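Local coordinates for protein SidF, inhibitor of growth family, member 3 (Legionella pneumophila subsp. pneumophila, PDB 4FYE) that is a bacterial phosphoinositide phosphatase that probably removes the 3-phosphate from membrane phosphatidylinositol phosphates such as phosphatidylinositol 3,4,5-trisphosphate, at residues 32-35 against 36-39; 143-146 against 147-151; 193-196 against 197-200; 337-340 against 341-345; 568-571 against 572-575. The protein carries 1 engineered substitution. All blocks are in the same frame, centred on the assembly; numbering follows the deposited sequence.

Interaction 1: 32-35 against 36-39; sequences YGYP and GERQ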
loop_
_atom_site.group_PDB
_atom_site.type_symbol
_atom_site.label_atom_id
_atom_site.label_comp_id
_atom_site.label_asym_id
_atom_site.label_seq_id
_atom_site.Cartn_x
_atom_site.Cartn_y
_atom_site.Cartn_z
ATOM N N TYR A 32 -14.431 16.636 -4.457
ATOM C CA TYR A 32 -13.905 16.298 -3.129
ATOM C C TYR A 32 -14.608 16.950 -1.921
ATOM O O TYR A 32 -14.474 16.425 -0.806
ATOM C CB TYR A 32 -12.477 16.727 -3.115
ATOM C CG TYR A 32 -11.630 15.900 -3.980
ATOM C CD1 TYR A 32 -11.092 14.671 -3.495
ATOM C CD2 TYR A 32 -11.311 16.314 -5.272
ATOM C CE1 TYR A 32 -10.253 13.888 -4.288
ATOM C CE2 TYR A 32 -10.475 15.530 -6.075
ATOM C CZ TYR A 32 -9.956 14.341 -5.585
ATOM O OH TYR A 32 -9.088 13.620 -6.367
ATOM N N GLY A 33 -15.329 18.066 -2.155
ATOM C CA GLY A 33 -16.055 18.836 -1.152
ATOM C C GLY A 33 -15.101 19.508 -0.166
ATOM O O GLY A 33 -13.901 19.619 -0.429
ATOM N N TYR A 34 -15.618 19.914 0.997
ATOM C CA TYR A 34 -14.844 20.695 1.934
ATOM C C TYR A 34 -14.108 21.861 1.215
ATOM O O TYR A 34 -12.869 21.959 1.243
ATOM C CB TYR A 34 -13.882 19.789 2.729
ATOM C CG TYR A 34 -14.550 18.563 3.372
ATOM C CD1 TYR A 34 -15.041 18.611 4.717
ATOM C CD2 TYR A 34 -14.743 17.374 2.647
ATOM C CE1 TYR A 34 -15.673 17.520 5.304
ATOM C CE2 TYR A 34 -15.402 16.282 3.226
ATOM C CZ TYR A 34 -15.835 16.349 4.560
ATOM O OH TYR A 34 -16.465 15.241 5.141
ATOM N N PRO A 35 -14.869 22.761 0.582
ATOM C CA PRO A 35 -14.189 23.899 -0.070
ATOM C C PRO A 35 -13.239 24.711 0.881
ATOM O O PRO A 35 -13.552 24.945 2.031
ATOM C CB PRO A 35 -15.343 24.755 -0.597
ATOM C CG PRO A 35 -16.532 24.429 0.298
ATOM C CD PRO A 35 -16.329 22.959 0.686
ATOM N N GLY A 36 -12.057 25.081 0.408
ATOM C CA GLY A 36 -11.109 25.784 1.258
ATOM C C GLY A 36 -10.365 24.872 2.208
ATOM O O GLY A 36 -9.387 25.292 2.769
ATOM N N GLU A 37 -10.785 23.624 2.400
ATOM C CA GLU A 37 -9.894 22.680 3.096
ATOM C C GLU A 37 -9.256 21.759 2.043
ATOM O O GLU A 37 -8.029 21.680 1.991
ATOM C CB GLU A 37 -10.557 21.913 4.244
ATOM C CG GLU A 37 -9.874 20.561 4.565
ATOM C CD GLU A 37 -10.612 19.626 5.612
ATOM O OE1 GLU A 37 -11.754 19.907 6.101
ATOM O OE2 GLU A 37 -10.034 18.562 5.991
ATOM N N ARG A 38 -10.068 21.130 1.175
ATOM C CA ARG A 38 -9.538 20.228 0.088
ATOM C C ARG A 38 -9.236 21.072 -1.149
ATOM O O ARG A 38 -10.081 21.295 -2.027
ATOM C CB ARG A 38 -10.463 19.034 -0.201
ATOM C CG ARG A 38 -10.555 18.035 0.967
ATOM C CD ARG A 38 -11.524 16.927 0.640
ATOM N NE ARG A 38 -11.562 15.930 1.693
ATOM C CZ ARG A 38 -12.292 14.811 1.676
ATOM N NH1 ARG A 38 -13.109 14.526 0.667
ATOM N NH2 ARG A 38 -12.222 13.968 2.691
ATOM N N GLN A 39 -8.018 21.568 -1.213
ATOM C CA GLN A 39 -7.711 22.484 -2.254
ATOM C C GLN A 39 -7.064 21.773 -3.414
ATOM O O GLN A 39 -6.277 20.840 -3.230
ATOM C CB GLN A 39 -6.857 23.568 -1.677
ATOM C CG GLN A 39 -7.645 24.249 -0.566
ATOM C CD GLN A 39 -7.199 25.674 -0.442
ATOM O OE1 GLN A 39 -6.020 25.934 -0.170
ATOM N NE2 GLN A 39 -8.108 26.612 -0.744
#
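Y34 and R38 run side by side, pointing the same way, across a type II beta turn formed by Y34, P35, G36 and E37 just ahead of strand 39-42. The ring does not stack squarely on the guanidinium, since their planes are 48° apart. Instead Y34 CD2 sits over one face of the R38 group, displaced toward its rim, and its nearest atom there is R38 NE at 3.6 Å. An arginine suits this place because its chain runs straight from CG to NE (chi2 177°) and carries the flat head past the ring to the backbone beyond. By the CD1 flank of the ring, E37 also lies alongside Y34, and its OE1 comes within 3.8 Å of Y34 CD1; its OE2 is taken by the amide of G67.

The backbone explains the other residue types. P35 has the fixed negative phi needed at the first corner of the turn, while G36 has a positive phi at which a CB would clash with the carbonyl of P35. The carbonyl oxygen of Y34 holds two amides, E37 N at 2.9 Å from above the carbonyl plane and R38 N, also at 2.9 Å, within that plane.

Around it, the hydroxyl of Y34 bonds to E74 and D70 N, that of Y32 to D183, and R38 NH2 to S715. Helix 701-712 packs against the side chains of Y32 and R38. R38 NH1 reaches Y32 O at 2.8 Å in the carbonyl plane, although that oxygen lies 27° out of the guanidinium plane.

Interaction 2: 143-146 against 147-151; sequences EQLA and KVEGS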
loop_
_atom_site.group_PDB
_atom_site.type_symbol
_atom_site.label_atom_id
_atom_site.label_comp_id
_atom_site.label_asym_id
_atom_site.label_seq_id
_atom_site.Cartn_x
_atom_site.Cartn_y
_atom_site.Cartn_z
ATOM N N GLU A 143 -27.593 10.575 13.607
ATOM C CA GLU A 143 -28.978 10.671 13.189
ATOM C C GLU A 143 -29.073 11.384 11.887
ATOM O O GLU A 143 -29.952 11.100 11.131
ATOM C CB GLU A 143 -29.874 11.422 14.158
ATOM C CG GLU A 143 -30.258 10.594 15.355
ATOM C CD GLU A 143 -31.085 11.363 16.382
ATOM O OE1 GLU A 143 -31.974 12.161 15.968
ATOM O OE2 GLU A 143 -30.833 11.149 17.601
ATOM N N GLN A 144 -28.202 12.360 11.658
ATOM C CA GLN A 144 -28.327 13.143 10.465
ATOM C C GLN A 144 -27.900 12.241 9.317
ATOM O O GLN A 144 -28.570 12.109 8.291
ATOM C CB GLN A 144 -27.461 14.402 10.560
ATOM C CG GLN A 144 -27.856 15.366 11.663
ATOM C CD GLN A 144 -29.336 15.654 11.742
ATOM O OE1 GLN A 144 -30.006 16.059 10.747
ATOM N NE2 GLN A 144 -29.876 15.423 12.924
ATOM N N LEU A 145 -26.820 11.533 9.564
ATOM C CA LEU A 145 -26.317 10.635 8.623
ATOM C C LEU A 145 -27.338 9.618 8.174
ATOM O O LEU A 145 -27.385 9.386 6.991
ATOM C CB LEU A 145 -25.059 9.981 9.167
ATOM C CG LEU A 145 -24.182 9.167 8.240
ATOM C CD1 LEU A 145 -22.712 9.172 8.633
ATOM C CD2 LEU A 145 -24.757 7.758 8.308
ATOM N N ALA A 146 -28.122 9.009 9.074
ATOM C CA ALA A 146 -29.119 8.014 8.636
ATOM C C ALA A 146 -30.208 8.717 7.773
ATOM O O ALA A 146 -30.665 8.196 6.754
ATOM C CB ALA A 146 -29.778 7.307 9.837
ATOM N N LYS A 147 -30.616 9.890 8.198
ATOM C CA LYS A 147 -31.485 10.706 7.398
ATOM C C LYS A 147 -30.955 10.834 5.961
ATOM O O LYS A 147 -31.629 10.582 5.001
ATOM C CB LYS A 147 -31.555 12.104 8.026
ATOM C CG LYS A 147 -32.887 12.555 8.657
ATOM C CD LYS A 147 -33.017 12.226 10.130
ATOM C CE LYS A 147 -33.304 13.478 10.974
ATOM N NZ LYS A 147 -34.704 14.026 11.120
ATOM N N VAL A 148 -29.729 11.289 5.829
ATOM C CA VAL A 148 -29.140 11.561 4.545
ATOM C C VAL A 148 -28.969 10.306 3.686
ATOM O O VAL A 148 -29.164 10.364 2.466
ATOM C CB VAL A 148 -27.788 12.284 4.766
ATOM C CG1 VAL A 148 -26.879 12.169 3.577
ATOM C CG2 VAL A 148 -28.067 13.752 5.052
ATOM N N GLU A 149 -28.631 9.182 4.321
ATOM C CA GLU A 149 -28.511 7.921 3.630
ATOM C C GLU A 149 -29.833 7.608 2.997
ATOM O O GLU A 149 -29.872 7.190 1.856
ATOM C CB GLU A 149 -28.169 6.800 4.570
ATOM C CG GLU A 149 -27.895 5.484 3.856
ATOM C CD GLU A 149 -26.700 4.722 4.448
ATOM O OE1 GLU A 149 -26.441 4.830 5.676
ATOM O OE2 GLU A 149 -26.004 4.009 3.684
ATOM N N GLY A 150 -30.902 7.843 3.742
ATOM C CA GLY A 150 -32.261 7.665 3.239
ATOM C C GLY A 150 -32.463 8.490 1.971
ATOM O O GLY A 150 -32.955 7.986 0.979
ATOM N N SER A 151 -32.061 9.756 1.988
ATOM C CA SER A 151 -32.201 10.608 0.797
ATOM C C SER A 151 -31.306 10.177 -0.360
ATOM O O SER A 151 -31.702 10.307 -1.519
ATOM C CB SER A 151 -31.945 12.072 1.129
ATOM O OG SER A 151 -32.567 12.349 2.357
#
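The flat amide of Q144 lies alongside the methylenes of K147, both side chains heading the same way from the helix. Q144 OE1 comes to K147 CE at 4.2 Å, with I120 and K124 also against the glutamine side chain. The carboxylate of E149 has a similarly loose neighbour, E149 OE1 coming to 4.3 Å from L145 CD2, and E143 OE1 stands 5.9 Å from K147 NZ, too far for a salt bridge.

A bend at chi2 (-46°) swings the Q144 amide across the helix, and OE1 comes to face K147, whose own bent chain runs back toward it and lays K147 CD 3.4 Å from E143 O. The framework is a regular alpha helix, part of helix 136-163. K147, V148, E149 and G150 each donate their amide to the carbonyl four residues earlier, with V148 N to Q144 O the shortest of the four bonds at 2.8 Å.

Residue type follows the side of the helix. L145 and V148 supply hydrocarbon to helices 71-92 and 733-741, meeting V71 and V736, and A75 and F739, respectively. E143, A146 and K147 are exposed, where charge or a short methyl costs little. Because the lysine meets its neighbours through carbon and the opposite charges stay well apart, cohesion here rests chiefly on the backbone bonds and the buried apolar side; attraction between E143 and K147 is probably modest and screened by water.

Interaction 3: 193-196 against 197-200; sequences NSKE and GEEQ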
loop_
_atom_site.group_PDB
_atom_site.type_symbol
_atom_site.label_atom_id
_atom_site.label_comp_id
_atom_site.label_asym_id
_atom_site.label_seq_id
_atom_site.Cartn_x
_atom_site.Cartn_y
_atom_site.Cartn_z
ATOM N N ASN A 193 6.678 18.282 18.209
ATOM C CA ASN A 193 8.158 18.521 18.224
ATOM C C ASN A 193 8.740 18.879 16.860
ATOM O O ASN A 193 9.955 18.659 16.611
ATOM C CB ASN A 193 9.031 17.351 18.782
ATOM C CG ASN A 193 8.527 16.776 20.087
ATOM O OD1 ASN A 193 8.227 15.581 20.161
ATOM N ND2 ASN A 193 8.447 17.598 21.114
ATOM N N SER A 194 7.917 19.399 15.959
ATOM C CA SER A 194 8.490 19.865 14.698
ATOM C C SER A 194 9.319 21.088 15.036
ATOM O O SER A 194 9.132 21.672 16.094
ATOM C CB SER A 194 7.427 20.189 13.644
ATOM O OG SER A 194 6.663 21.319 14.021
ATOM N N LYS A 195 10.248 21.439 14.155
ATOM C CA LYS A 195 11.092 22.628 14.315
ATOM C C LYS A 195 10.487 23.867 13.606
ATOM O O LYS A 195 9.606 23.742 12.738
ATOM C CB LYS A 195 12.503 22.302 13.843
ATOM C CG LYS A 195 13.161 21.231 14.705
ATOM C CD LYS A 195 14.129 20.399 13.887
ATOM C CE LYS A 195 15.018 19.550 14.775
ATOM N NZ LYS A 195 16.253 19.239 14.007
ATOM N N GLU A 196 10.909 25.058 14.019
ATOM C CA GLU A 196 10.352 26.328 13.482
ATOM C C GLU A 196 10.645 26.443 11.998
ATOM O O GLU A 196 11.731 26.085 11.534
ATOM C CB GLU A 196 10.932 27.593 14.193
ATOM C CG GLU A 196 11.787 27.333 15.437
ATOM C CD GLU A 196 12.758 26.149 15.265
ATOM O OE1 GLU A 196 13.350 25.982 14.164
ATOM O OE2 GLU A 196 12.909 25.353 16.224
ATOM N N GLY A 197 9.681 26.969 11.257
ATOM C CA GLY A 197 9.818 27.011 9.808
ATOM C C GLY A 197 9.748 25.616 9.173
ATOM O O GLY A 197 9.689 25.525 7.955
ATOM N N GLU A 198 9.717 24.547 9.989
ATOM C CA GLU A 198 9.596 23.157 9.477
ATOM C C GLU A 198 8.153 22.594 9.518
ATOM O O GLU A 198 7.317 23.066 10.282
ATOM C CB GLU A 198 10.653 22.194 10.097
ATOM C CG GLU A 198 11.922 22.136 9.247
ATOM C CD GLU A 198 13.068 21.302 9.810
ATOM O OE1 GLU A 198 12.846 20.269 10.487
ATOM O OE2 GLU A 198 14.242 21.685 9.530
ATOM N N GLU A 199 7.852 21.643 8.645
ATOM C CA GLU A 199 6.557 20.949 8.694
ATOM C C GLU A 199 6.645 19.578 8.061
ATOM O O GLU A 199 7.508 19.333 7.209
ATOM C CB GLU A 199 5.435 21.761 8.040
ATOM C CG GLU A 199 5.549 21.954 6.525
ATOM C CD GLU A 199 4.256 22.527 5.915
ATOM O OE1 GLU A 199 4.146 22.650 4.671
ATOM O OE2 GLU A 199 3.317 22.843 6.681
ATOM N N GLN A 200 5.733 18.700 8.454
ATOM C CA GLN A 200 5.741 17.389 7.895
ATOM C C GLN A 200 4.693 17.222 6.771
ATOM O O GLN A 200 3.823 18.092 6.572
ATOM C CB GLN A 200 5.535 16.390 9.032
ATOM C CG GLN A 200 6.775 16.075 9.880
ATOM C CD GLN A 200 7.344 17.290 10.615
ATOM O OE1 GLN A 200 8.546 17.572 10.469
ATOM N NE2 GLN A 200 6.505 18.007 11.427
#
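K195 and E198, the first and last residues of a type II beta turn, K195-E196-G197-E198, lie alongside each other, and the contact is tight at the backbone but loose at the side-chain ends. In the tight part, E198 N donates to K195 O over 2.9 Å, approaching from above the carbonyl plane and not along a lone pair. Just beside that bond, E198 CB rests 3.2 Å from the same K195 O. G197 occupies the third position of the turn with phi 69°, where a CB would clash with the carbonyl oxygen of E196, so a residue without a side chain fits the corner.

Farther out the two side chains keep pointing the same way. E198 OE1 touches carbon, with K195 CD 3.6 Å away. The charged atoms themselves do not meet: K195 NZ stands 5.0 Å from E198 OE1, consistent with at most a weak attraction. E198 stays extended beyond CG (chi2 176°), which carries its other oxygen, OE2, to a hydrogen bond with H255 ND1. The lysine and E196 are exposed, and charged residues are well suited to a corner that faces solvent. At the base, the CB of S194 comes near the side chain of Q200, a loose approach.

The turn lies in the loop that joins the neighbouring antiparallel strands 184-189 and 199-206 of the six-stranded mixed sheet. As strand 199-206 begins, Q200 pairs by backbone bonds with F189 of one strand, E199 pairs with R254 of strand 247-254 on its other flank, and the side chains of E198 and Q200 touch T253.

Interaction 4: 337-340 against 341-345; sequences KARA and QLIKL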
loop_
_atom_site.group_PDB
_atom_site.type_symbol
_atom_site.label_atom_id
_atom_site.label_comp_id
_atom_site.label_asym_id
_atom_site.label_seq_id
_atom_site.Cartn_x
_atom_site.Cartn_y
_atom_site.Cartn_z
ATOM N N LYS A 337 16.189 15.578 -21.068
ATOM C CA LYS A 337 16.776 14.743 -22.098
ATOM C C LYS A 337 18.153 14.203 -21.636
ATOM O O LYS A 337 18.680 13.223 -22.178
ATOM C CB LYS A 337 16.772 15.518 -23.454
ATOM C CG LYS A 337 17.806 15.183 -24.561
ATOM C CD LYS A 337 18.171 13.698 -24.840
ATOM C CE LYS A 337 19.001 13.538 -26.135
ATOM N NZ LYS A 337 20.188 12.609 -26.112
ATOM N N ALA A 338 18.704 14.841 -20.615
ATOM C CA ALA A 338 19.917 14.347 -19.975
ATOM C C ALA A 338 19.618 13.175 -19.006
ATOM O O ALA A 338 20.241 12.118 -19.090
ATOM C CB ALA A 338 20.632 15.479 -19.248
ATOM N N ARG A 339 18.663 13.361 -18.107
ATOM C CA ARG A 339 18.211 12.225 -17.312
ATOM C C ARG A 339 17.822 11.032 -18.188
ATOM O O ARG A 339 18.178 9.886 -17.862
ATOM C CB ARG A 339 17.088 12.561 -16.287
ATOM C CG ARG A 339 16.851 11.411 -15.312
ATOM C CD ARG A 339 16.125 11.906 -14.100
ATOM N NE ARG A 339 15.707 10.827 -13.216
ATOM C CZ ARG A 339 16.396 10.412 -12.142
ATOM N NH1 ARG A 339 17.599 10.927 -11.771
ATOM N NH2 ARG A 339 15.870 9.468 -11.436
ATOM N N ALA A 340 17.104 11.263 -19.288
ATOM C CA ALA A 340 16.683 10.106 -20.104
ATOM C C ALA A 340 17.920 9.284 -20.543
ATOM O O ALA A 340 17.895 8.054 -20.541
ATOM C CB ALA A 340 15.873 10.562 -21.344
ATOM N N GLN A 341 18.960 9.991 -20.975
ATOM C CA GLN A 341 20.133 9.357 -21.537
ATOM C C GLN A 341 20.853 8.567 -20.424
ATOM O O GLN A 341 21.270 7.432 -20.611
ATOM C CB GLN A 341 21.045 10.431 -22.150
ATOM C CG GLN A 341 22.156 9.868 -22.989
ATOM C CD GLN A 341 23.243 10.915 -23.338
ATOM O OE1 GLN A 341 23.562 11.823 -22.544
ATOM N NE2 GLN A 341 23.825 10.780 -24.527
ATOM N N LEU A 342 20.980 9.178 -19.255
ATOM C CA LEU A 342 21.483 8.522 -18.073
ATOM C C LEU A 342 20.694 7.265 -17.741
ATOM O O LEU A 342 21.295 6.245 -17.451
ATOM C CB LEU A 342 21.406 9.482 -16.894
ATOM C CG LEU A 342 22.659 10.281 -16.547
ATOM C CD1 LEU A 342 23.796 10.084 -17.548
ATOM C CD2 LEU A 342 22.317 11.740 -16.286
ATOM N N ILE A 343 19.364 7.315 -17.804
ATOM C CA ILE A 343 18.577 6.156 -17.397
ATOM C C ILE A 343 18.783 5.020 -18.367
ATOM O O ILE A 343 19.032 3.867 -17.980
ATOM C CB ILE A 343 17.104 6.490 -17.252
ATOM C CG1 ILE A 343 16.945 7.361 -16.025
ATOM C CG2 ILE A 343 16.253 5.210 -17.094
ATOM C CD1 ILE A 343 15.538 7.976 -15.916
ATOM N N LYS A 344 18.750 5.378 -19.639
ATOM C CA LYS A 344 18.975 4.428 -20.701
ATOM C C LYS A 344 20.357 3.752 -20.603
ATOM O O LYS A 344 20.454 2.561 -20.708
ATOM C CB LYS A 344 18.803 5.094 -22.080
ATOM C CG LYS A 344 19.064 4.089 -23.196
ATOM C CD LYS A 344 19.421 4.670 -24.547
ATOM C CE LYS A 344 20.143 3.589 -25.331
ATOM N NZ LYS A 344 20.018 3.842 -26.792
ATOM N N LEU A 345 21.409 4.523 -20.404
ATOM C CA LEU A 345 22.731 3.938 -20.300
ATOM C C LEU A 345 22.833 3.116 -19.025
ATOM O O LEU A 345 23.399 2.055 -19.037
ATOM C CB LEU A 345 23.822 5.020 -20.346
ATOM C CG LEU A 345 24.096 5.587 -21.752
ATOM C CD1 LEU A 345 24.922 6.875 -21.774
ATOM C CD2 LEU A 345 24.734 4.578 -22.705
#
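I343 reaches back over one helical turn to lie against R339. Its CB lies 3.6 Å from R339 O. From there CG1 is set anti to its own carbonyl carbon (chi1 -71°), which turns it back along the chain to 3.4 Å from the same R339 O. The terminal CD1 then meets the aliphatic part of the arginine, 3.7 Å from R339 CG and 3.9 Å from R339 NE. The two side chains cross obliquely, and the methyl comes neither squarely over the face nor at the edge of the guanidinium.

This is the i to i+4 spacing of an alpha helix, here helix 335-349. I343 N donates to R339 O at 2.8 Å, L342 N to A338 O and K344 N to A340 O, whereas the bond from Q341 N to K337 O is weak at 3.5 Å. Isoleucine suits the buried side, where its branches also pack on I396 and T398 of strand 391-399 and on L318 of helix 315-320. L342 adds its CD2, 3.5 Å from A338 O, and continues the apolar side toward W319.

R339 is buried yet polar. Its extended chain lends CG to the isoleucine and carries the head beyond it, where NE is held by the carbonyl of T6 and NH1 by N315 OD1 and the carbonyl of M313. On the exposed side K344 runs outward; its CB, 3.5 Å from A340 O, is the side-chain atom that approaches the 337-340 segment.

Interaction 5: 568-571 against 572-575; sequences INKA and LQEL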
loop_
_atom_site.group_PDB
_atom_site.type_symbol
_atom_site.label_atom_id
_atom_site.label_comp_id
_atom_site.label_asym_id
_atom_site.label_seq_id
_atom_site.Cartn_x
_atom_site.Cartn_y
_atom_site.Cartn_z
ATOM N N ILE A 568 19.009 -10.492 24.883
ATOM C CA ILE A 568 18.936 -9.808 23.614
ATOM C C ILE A 568 18.502 -8.381 23.921
ATOM O O ILE A 568 19.086 -7.424 23.434
ATOM C CB ILE A 568 17.992 -10.546 22.668
ATOM C CG1 ILE A 568 18.652 -11.867 22.226
ATOM C CG2 ILE A 568 17.689 -9.689 21.465
ATOM C CD1 ILE A 568 17.695 -12.922 21.692
ATOM N N ASN A 569 17.549 -8.264 24.829
ATOM C CA ASN A 569 17.024 -6.970 25.238
ATOM C C ASN A 569 17.992 -6.111 26.054
ATOM O O ASN A 569 18.193 -4.934 25.738
ATOM C CB ASN A 569 15.703 -7.141 26.001
ATOM C CG ASN A 569 14.577 -7.705 25.132
ATOM O OD1 ASN A 569 14.590 -7.590 23.915
ATOM N ND2 ASN A 569 13.600 -8.330 25.775
ATOM N N LYS A 570 18.584 -6.688 27.109
ATOM C CA LYS A 570 19.606 -5.978 27.875
ATOM C C LYS A 570 20.704 -5.506 26.910
ATOM O O LYS A 570 21.194 -4.392 27.064
ATOM C CB LYS A 570 20.173 -6.827 29.028
ATOM C CG LYS A 570 21.055 -6.095 30.063
ATOM C CD LYS A 570 20.332 -5.711 31.365
ATOM C CE LYS A 570 19.190 -4.693 31.176
ATOM N NZ LYS A 570 18.580 -4.280 32.482
ATOM N N ALA A 571 21.050 -6.321 25.905
ATOM C CA ALA A 571 22.085 -5.967 24.904
ATOM C C ALA A 571 21.668 -4.823 23.967
ATOM O O ALA A 571 22.468 -3.927 23.689
ATOM C CB ALA A 571 22.477 -7.182 24.084
ATOM N N LEU A 572 20.425 -4.870 23.479
ATOM C CA LEU A 572 19.848 -3.799 22.640
ATOM C C LEU A 572 19.878 -2.446 23.371
ATOM O O LEU A 572 20.314 -1.438 22.831
ATOM C CB LEU A 572 18.419 -4.157 22.296
ATOM C CG LEU A 572 17.958 -4.052 20.834
ATOM C CD1 LEU A 572 16.448 -4.244 20.785
ATOM C CD2 LEU A 572 18.302 -2.754 20.126
ATOM N N GLN A 573 19.427 -2.454 24.614
ATOM C CA GLN A 573 19.474 -1.299 25.492
ATOM C C GLN A 573 20.933 -0.751 25.759
ATOM O O GLN A 573 21.160 0.475 25.793
ATOM C CB GLN A 573 18.780 -1.699 26.802
ATOM C CG GLN A 573 18.515 -0.565 27.771
ATOM C CD GLN A 573 18.103 -1.080 29.141
ATOM O OE1 GLN A 573 18.943 -1.530 29.946
ATOM N NE2 GLN A 573 16.801 -1.029 29.416
ATOM N N GLU A 574 21.915 -1.637 25.953
ATOM C CA GLU A 574 23.322 -1.184 26.071
ATOM C C GLU A 574 23.817 -0.617 24.721
ATOM O O GLU A 574 24.538 0.399 24.692
ATOM C CB GLU A 574 24.273 -2.300 26.584
ATOM C CG GLU A 574 24.039 -2.820 28.012
ATOM C CD GLU A 574 24.914 -4.027 28.361
ATOM O OE1 GLU A 574 25.345 -4.736 27.427
ATOM O OE2 GLU A 574 25.190 -4.287 29.559
ATOM N N LEU A 575 23.413 -1.246 23.606
ATOM C CA LEU A 575 23.751 -0.688 22.298
ATOM C C LEU A 575 23.219 0.731 22.189
ATOM O O LEU A 575 23.947 1.633 21.778
ATOM C CB LEU A 575 23.245 -1.531 21.129
ATOM C CG LEU A 575 24.107 -1.530 19.845
ATOM C CD1 LEU A 575 23.221 -1.739 18.625
ATOM C CD2 LEU A 575 24.932 -0.275 19.644
#
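K570 and Q573 meet on the outer side of helix 522-583, a long alpha helix that turns back into helix 590-614 as an antiparallel pair. The backbone bonds come first. L572, Q573, E574 and L575 each donate an amide to the carbonyl four residues before, from the 2.8 Å of L575 N to A571 O up to the 3.1 Å of E574 N to K570 O. Q573 N to N569 O is the straightest, with an N-H...O angle of 177°.

Apolar packing makes up the second group. L572 presses on Y600 and T607 of helix 590-614, I568 also touches T607, and L575 continues the row on F599 and, in helix 467-476, on L472. Branched aliphatic residues spaced three or four apart suit this buried side. Within the helix the leucine also packs on the preceding turn, L572 CB lying 3.5 Å from I568 O.

Polar side chains form the third group. With chi1 near -65°, the CG of the partly exposed E574 is turned back beside its own N and over the preceding turn, 3.4 Å from K570 O; the side chain also touches K468. K570 and Q573 lie toward solvent and point the same way, a lysine and a glutamine whose long chains can lie together at an exposed site. The lysine, bent at chi2 and chi3, brings its CE to 3.4 Å from Q573 OE1, with NZ farther off at 3.8 Å.

Along the chain the contacts follow in numerical order, and none touches another. Interactions 1 and 3 border the six-stranded sheet: the first leads into its outermost strand 39-42, the third into strand 199-206, with centres about 24 Å apart. Interaction 2, on helix 136-163, is about 22 Å from interaction 1, centre to centre, and both rest on helix 71-92. Interaction 4, on helix 335-349, packs against the four-stranded sheet and lies across the chain's centre from interaction 2, about 56 Å away. Interaction 5, on helix 522-583, is centred about 32 Å from interaction 3, the nearest of the others. Together they sample both sheets and the helical periphery of one mixed alpha-beta domain.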